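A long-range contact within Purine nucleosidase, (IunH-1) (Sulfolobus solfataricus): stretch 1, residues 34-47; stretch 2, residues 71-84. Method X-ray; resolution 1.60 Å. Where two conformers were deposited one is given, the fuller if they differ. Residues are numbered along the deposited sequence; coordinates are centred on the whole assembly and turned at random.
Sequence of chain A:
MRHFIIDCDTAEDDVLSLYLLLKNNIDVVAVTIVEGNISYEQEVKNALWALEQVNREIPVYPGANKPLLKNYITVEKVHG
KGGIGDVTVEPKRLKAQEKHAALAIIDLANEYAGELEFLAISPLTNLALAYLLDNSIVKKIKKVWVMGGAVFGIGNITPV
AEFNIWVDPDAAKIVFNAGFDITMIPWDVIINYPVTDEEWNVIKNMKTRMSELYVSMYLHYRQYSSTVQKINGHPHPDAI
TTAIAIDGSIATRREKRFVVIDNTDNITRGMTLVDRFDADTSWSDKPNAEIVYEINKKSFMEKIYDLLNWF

Stretch 1 (34-47) VEGNISYEQEVKNA
Stretch 2 (71-84) NYITVEKVHGKGGI

The δ-methyl of Ile38 lies against a glycine-rich turn that has no side chain in its way: Ile38 CD1 is 3.5 Å from Gly82 C and 3.7 Å from Gly83 N, and a CB built on Gly83 would fall 3.0 Å from Ile38 CD1 and 3.2 Å from Asn46 ND2. Positive phi sets the backbone here, 87/160 at Gly80, where the chain leaves helix 76-79, and 84/-8 at Gly83. Between them Lys81 (-56/-35) and Gly82 (-99/3) complete a type I turn, closed by Gly83 N to Gly80 O at 3.0 Å.

Stretch 1 runs as a loop into helix 40-47, with Ser39 as N-cap; stretch 2 runs as a loop into its short helix, with Val75 as N-cap, and then into the turn. In register, Ile38 CA lies 5.1 Å from Thr74 CA and Gln42 CA 6.7 Å from Gly82 CA. The contact buries 565 Å², both sides summed.

Three direct hydrogen bonds cross the contact. Val75 N donates to Asn37 O (2.8 Å, 159°), joining the two loops through backbone. Ser39 N donates to Glu76 OE2 (3.0 Å, 148°); the Glu76 side chain (chi1 m, chi2 t) starts sideways, but its end comes nearer to stretch 1. Asn46, chi1 m and pointing toward stretch 2, donates from ND2 to Gly82 O (2.9 Å, 152°). Asn46 OD1 accepts from Gln42 NE2 at 2.9 Å, a bond within stretch 1 that ties the two side chains together one helical turn apart.

Ile38 (-139/179, chi1 p, chi2 t) also fills the space beside the short helix, with CG2 3.6 Å from Glu76 CG and 3.7 Å from Gly80 O. Its amide is held within stretch 1, Ile38 N donating to Glu43 OE2 at 3.2 Å. Asn37 (chi1 m) places OD1 3.1 Å from His79 NE2, while its ND2 lies over one face of the His79 ring.

At the other end, Tyr72 (chi1 p, chi2 110°) points toward stretch 1. Glu35 CG sits over one face of its ring, 4.2 Å from the centroid and 15° off the normal, a CH-pi contact, and Gly36 O approaches the ring edge at 3.6 Å from Tyr72 CE1. Gly36 (165/-112) also directs O to 3.4 Å from Thr74 CG2 and 3.6 Å from Thr74 CA, the latter a CA-H...O contact. Water 1 bridges the stretches, accepting from Gly36 N (3.0 Å), donating to Ile38 O (2.7 Å) and hydrogen-bonding Tyr72 OH (2.8 Å).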

# COMPACT_ATOMS: atom_id res chain seq x y z
N VAL A 34 8.14 18.20 -21.06
CA VAL A 34 8.12 17.34 -19.88
C VAL A 34 8.64 15.94 -20.24
O VAL A 34 8.49 15.51 -21.39
CB VAL A 34 6.69 17.29 -19.27
CG1 VAL A 34 5.71 16.55 -20.19
CG2 VAL A 34 6.69 16.67 -17.84
N GLU A 35 9.16 15.22 -19.25
CA GLU A 35 9.56 13.81 -19.46
C GLU A 35 8.38 12.98 -19.94
O GLU A 35 7.20 13.25 -19.57
CB GLU A 35 10.15 13.21 -18.15
CG GLU A 35 9.14 12.69 -17.13
CD GLU A 35 8.43 13.76 -16.30
OE1 GLU A 35 8.93 14.91 -16.24
OE2 GLU A 35 7.40 13.40 -15.66
N GLY A 36 8.66 11.94 -20.71
CA GLY A 36 7.63 10.97 -21.10
C GLY A 36 8.08 10.09 -22.26
O GLY A 36 8.90 9.22 -22.08
N ASN A 37 7.44 10.28 -23.39
CA ASN A 37 7.51 9.35 -24.52
C ASN A 37 8.93 8.95 -24.94
O ASN A 37 9.18 7.77 -25.19
CB ASN A 37 6.86 9.97 -25.76
CG ASN A 37 5.33 9.95 -25.72
OD1 ASN A 37 4.71 9.01 -25.21
ND2 ASN A 37 4.73 10.97 -26.31
N ILE A 38 9.82 9.93 -25.08
CA ILE A 38 11.19 9.63 -25.58
C ILE A 38 12.24 10.44 -24.80
O ILE A 38 11.90 11.26 -23.94
CB ILE A 38 11.33 9.89 -27.10
CG1 ILE A 38 11.27 11.39 -27.40
CG2 ILE A 38 10.29 9.10 -27.90
CD1 ILE A 38 11.69 11.76 -28.80
N SER A 39 13.50 10.26 -25.12
CA SER A 39 14.57 11.00 -24.46
C SER A 39 14.25 12.50 -24.39
O SER A 39 13.90 13.14 -25.40
CB SER A 39 15.90 10.77 -25.18
OG SER A 39 16.71 11.93 -25.20
N TYR A 40 14.37 13.04 -23.19
CA TYR A 40 13.96 14.43 -22.92
C TYR A 40 14.65 15.46 -23.83
O TYR A 40 14.00 16.35 -24.38
CB TYR A 40 14.21 14.73 -21.44
CG TYR A 40 14.07 16.17 -20.97
CD1 TYR A 40 12.88 16.66 -20.48
CD2 TYR A 40 15.17 17.01 -20.98
CE1 TYR A 40 12.80 17.98 -20.03
CE2 TYR A 40 15.10 18.32 -20.52
CZ TYR A 40 13.92 18.78 -20.04
OH TYR A 40 13.91 20.10 -19.55
N GLU A 41 15.96 15.34 -24.04
CA GLU A 41 16.62 16.37 -24.84
C GLU A 41 16.17 16.33 -26.32
O GLU A 41 16.09 17.37 -26.98
CB GLU A 41 18.14 16.30 -24.70
CG GLU A 41 18.68 16.41 -23.28
CD GLU A 41 18.52 17.80 -22.66
OE1 GLU A 41 18.38 18.79 -23.40
OE2 GLU A 41 18.55 17.90 -21.41
N GLN A 42 15.80 15.15 -26.82
CA GLN A 42 15.24 15.05 -28.15
C GLN A 42 13.82 15.64 -28.21
O GLN A 42 13.40 16.20 -29.23
CB GLN A 42 15.27 13.61 -28.70
CG GLN A 42 14.85 13.48 -30.17
CD GLN A 42 15.74 14.28 -31.14
OE1 GLN A 42 16.98 14.17 -31.08
NE2 GLN A 42 15.14 15.07 -32.02
N GLU A 43 13.08 15.50 -27.12
CA GLU A 43 11.74 16.14 -27.06
C GLU A 43 11.82 17.65 -27.22
O GLU A 43 10.98 18.25 -27.91
CB GLU A 43 11.03 15.77 -25.75
CG GLU A 43 10.67 14.33 -25.60
CD GLU A 43 9.99 14.03 -24.28
OE1 GLU A 43 10.14 14.85 -23.34
OE2 GLU A 43 9.30 12.99 -24.19
N VAL A 44 12.82 18.27 -26.60
CA VAL A 44 13.04 19.71 -26.75
C VAL A 44 13.36 20.08 -28.20
O VAL A 44 12.80 20.99 -28.80
CB VAL A 44 14.14 20.22 -25.79
CG1 VAL A 44 14.40 21.71 -25.98
CG2 VAL A 44 13.84 19.89 -24.33
N LYS A 45 14.28 19.32 -28.81
CA LYS A 45 14.65 19.55 -30.19
C LYS A 45 13.49 19.32 -31.16
O LYS A 45 13.33 20.07 -32.13
CB LYS A 45 15.87 18.70 -30.58
CG LYS A 45 17.15 18.97 -29.74
CD LYS A 45 17.64 20.39 -29.77
CE LYS A 45 18.96 20.58 -28.98
NZ LYS A 45 20.17 19.95 -29.65
N ASN A 46 12.64 18.34 -30.87
CA ASN A 46 11.47 18.06 -31.70
C ASN A 46 10.53 19.27 -31.74
O ASN A 46 10.02 19.63 -32.80
CB ASN A 46 10.67 16.86 -31.17
CG ASN A 46 11.30 15.51 -31.50
OD1 ASN A 46 12.26 15.38 -32.28
ND2 ASN A 46 10.71 14.45 -30.92
N ALA A 47 10.32 19.89 -30.59
CA ALA A 47 9.42 21.03 -30.54
C ALA A 47 9.95 22.25 -31.30
O ALA A 47 9.23 22.91 -32.04
CB ALA A 47 9.10 21.39 -29.06
N ASN A 71 10.24 6.39 -10.50
CA ASN A 71 10.93 6.07 -11.74
C ASN A 71 9.92 5.91 -12.86
O ASN A 71 8.73 5.66 -12.59
CB ASN A 71 11.73 4.79 -11.53
CG ASN A 71 12.91 4.99 -10.57
OD1 ASN A 71 13.53 6.06 -10.55
ND2 ASN A 71 13.21 3.97 -9.79
N TYR A 72 10.37 6.02 -14.11
CA TYR A 72 9.50 5.83 -15.27
C TYR A 72 10.33 5.16 -16.38
O TYR A 72 11.52 4.95 -16.20
CB TYR A 72 8.85 7.16 -15.72
CG TYR A 72 9.73 8.02 -16.57
CD1 TYR A 72 9.46 8.20 -17.92
CD2 TYR A 72 10.88 8.61 -16.06
CE1 TYR A 72 10.28 8.97 -18.74
CE2 TYR A 72 11.72 9.37 -16.88
CZ TYR A 72 11.43 9.54 -18.23
OH TYR A 72 12.30 10.26 -19.06
N ILE A 73 9.67 4.80 -17.47
CA ILE A 73 10.36 4.35 -18.69
C ILE A 73 9.92 5.21 -19.86
O ILE A 73 8.73 5.59 -19.97
CB ILE A 73 10.13 2.86 -18.98
CG1 ILE A 73 8.65 2.54 -19.17
CG2 ILE A 73 10.69 2.00 -17.83
CD1 ILE A 73 8.37 1.16 -19.76
N THR A 74 10.88 5.53 -20.75
CA THR A 74 10.53 6.04 -22.05
C THR A 74 9.99 4.88 -22.93
O THR A 74 10.19 3.70 -22.60
CB THR A 74 11.71 6.74 -22.71
OG1 THR A 74 12.81 5.82 -22.76
CG2 THR A 74 12.09 8.02 -21.93
N VAL A 75 9.31 5.23 -24.02
CA VAL A 75 8.71 4.27 -24.94
C VAL A 75 9.10 4.53 -26.42
O VAL A 75 8.24 4.68 -27.31
CB VAL A 75 7.19 4.14 -24.73
CG1 VAL A 75 6.91 3.34 -23.43
CG2 VAL A 75 6.54 5.52 -24.68
N GLU A 76 10.41 4.59 -26.68
CA GLU A 76 10.88 4.72 -28.06
C GLU A 76 10.48 3.51 -28.91
O GLU A 76 10.42 3.63 -30.14
CB GLU A 76 12.39 5.03 -28.10
CG GLU A 76 12.69 6.46 -27.59
CD GLU A 76 14.12 6.69 -27.11
OE1 GLU A 76 15.02 5.93 -27.50
OE2 GLU A 76 14.34 7.65 -26.33
N LYS A 77 10.17 2.36 -28.29
CA LYS A 77 9.64 1.23 -29.07
C LYS A 77 8.29 1.59 -29.72
O LYS A 77 7.93 1.08 -30.79
CB LYS A 77 9.54 -0.05 -28.21
CG LYS A 77 8.47 -0.02 -27.10
CD LYS A 77 8.48 -1.28 -26.26
CE LYS A 77 7.47 -1.25 -25.12
NZ LYS A 77 7.52 -2.56 -24.36
N VAL A 78 7.51 2.44 -29.04
CA VAL A 78 6.20 2.82 -29.50
C VAL A 78 6.27 3.91 -30.57
O VAL A 78 5.55 3.84 -31.57
CB VAL A 78 5.33 3.32 -28.29
CG1 VAL A 78 3.97 3.85 -28.77
CG2 VAL A 78 5.13 2.22 -27.22
N HIS A 79 7.11 4.92 -30.35
CA HIS A 79 7.12 6.15 -31.18
C HIS A 79 8.34 6.31 -32.09
O HIS A 79 8.40 7.26 -32.86
CB HIS A 79 7.04 7.41 -30.28
CG HIS A 79 5.86 7.43 -29.37
ND1 HIS A 79 4.60 7.82 -29.80
CD2 HIS A 79 5.72 7.10 -28.06
CE1 HIS A 79 3.75 7.73 -28.79
NE2 HIS A 79 4.40 7.28 -27.73
N GLY A 80 9.29 5.40 -31.99
CA GLY A 80 10.60 5.55 -32.66
C GLY A 80 11.59 6.31 -31.80
O GLY A 80 11.20 7.06 -30.90
N LYS A 81 12.89 6.16 -32.08
CA LYS A 81 13.91 6.86 -31.29
C LYS A 81 13.71 8.36 -31.25
O LYS A 81 13.99 9.01 -30.24
CB LYS A 81 15.34 6.54 -31.78
CG LYS A 81 16.43 7.10 -30.82
CD LYS A 81 17.84 6.65 -31.25
CE LYS A 81 18.95 7.20 -30.32
NZ LYS A 81 19.15 6.36 -29.11
N GLY A 82 13.22 8.93 -32.35
CA GLY A 82 13.06 10.37 -32.45
C GLY A 82 11.64 10.82 -32.17
O GLY A 82 11.32 12.00 -32.32
N GLY A 83 10.77 9.88 -31.82
CA GLY A 83 9.36 10.23 -31.48
C GLY A 83 8.43 10.35 -32.69
O GLY A 83 7.19 10.42 -32.54
N ILE A 84 9.02 10.30 -33.88
CA ILE A 84 8.32 10.45 -35.15
C ILE A 84 8.92 9.43 -36.11
O ILE A 84 9.14 9.69 -37.29
CB ILE A 84 8.46 11.90 -35.69
CG1 ILE A 84 9.93 12.35 -35.73
CG2 ILE A 84 7.66 12.84 -34.81
CD1 ILE A 84 10.17 13.52 -36.70
O HOH W 1 11.56 11.86 -21.28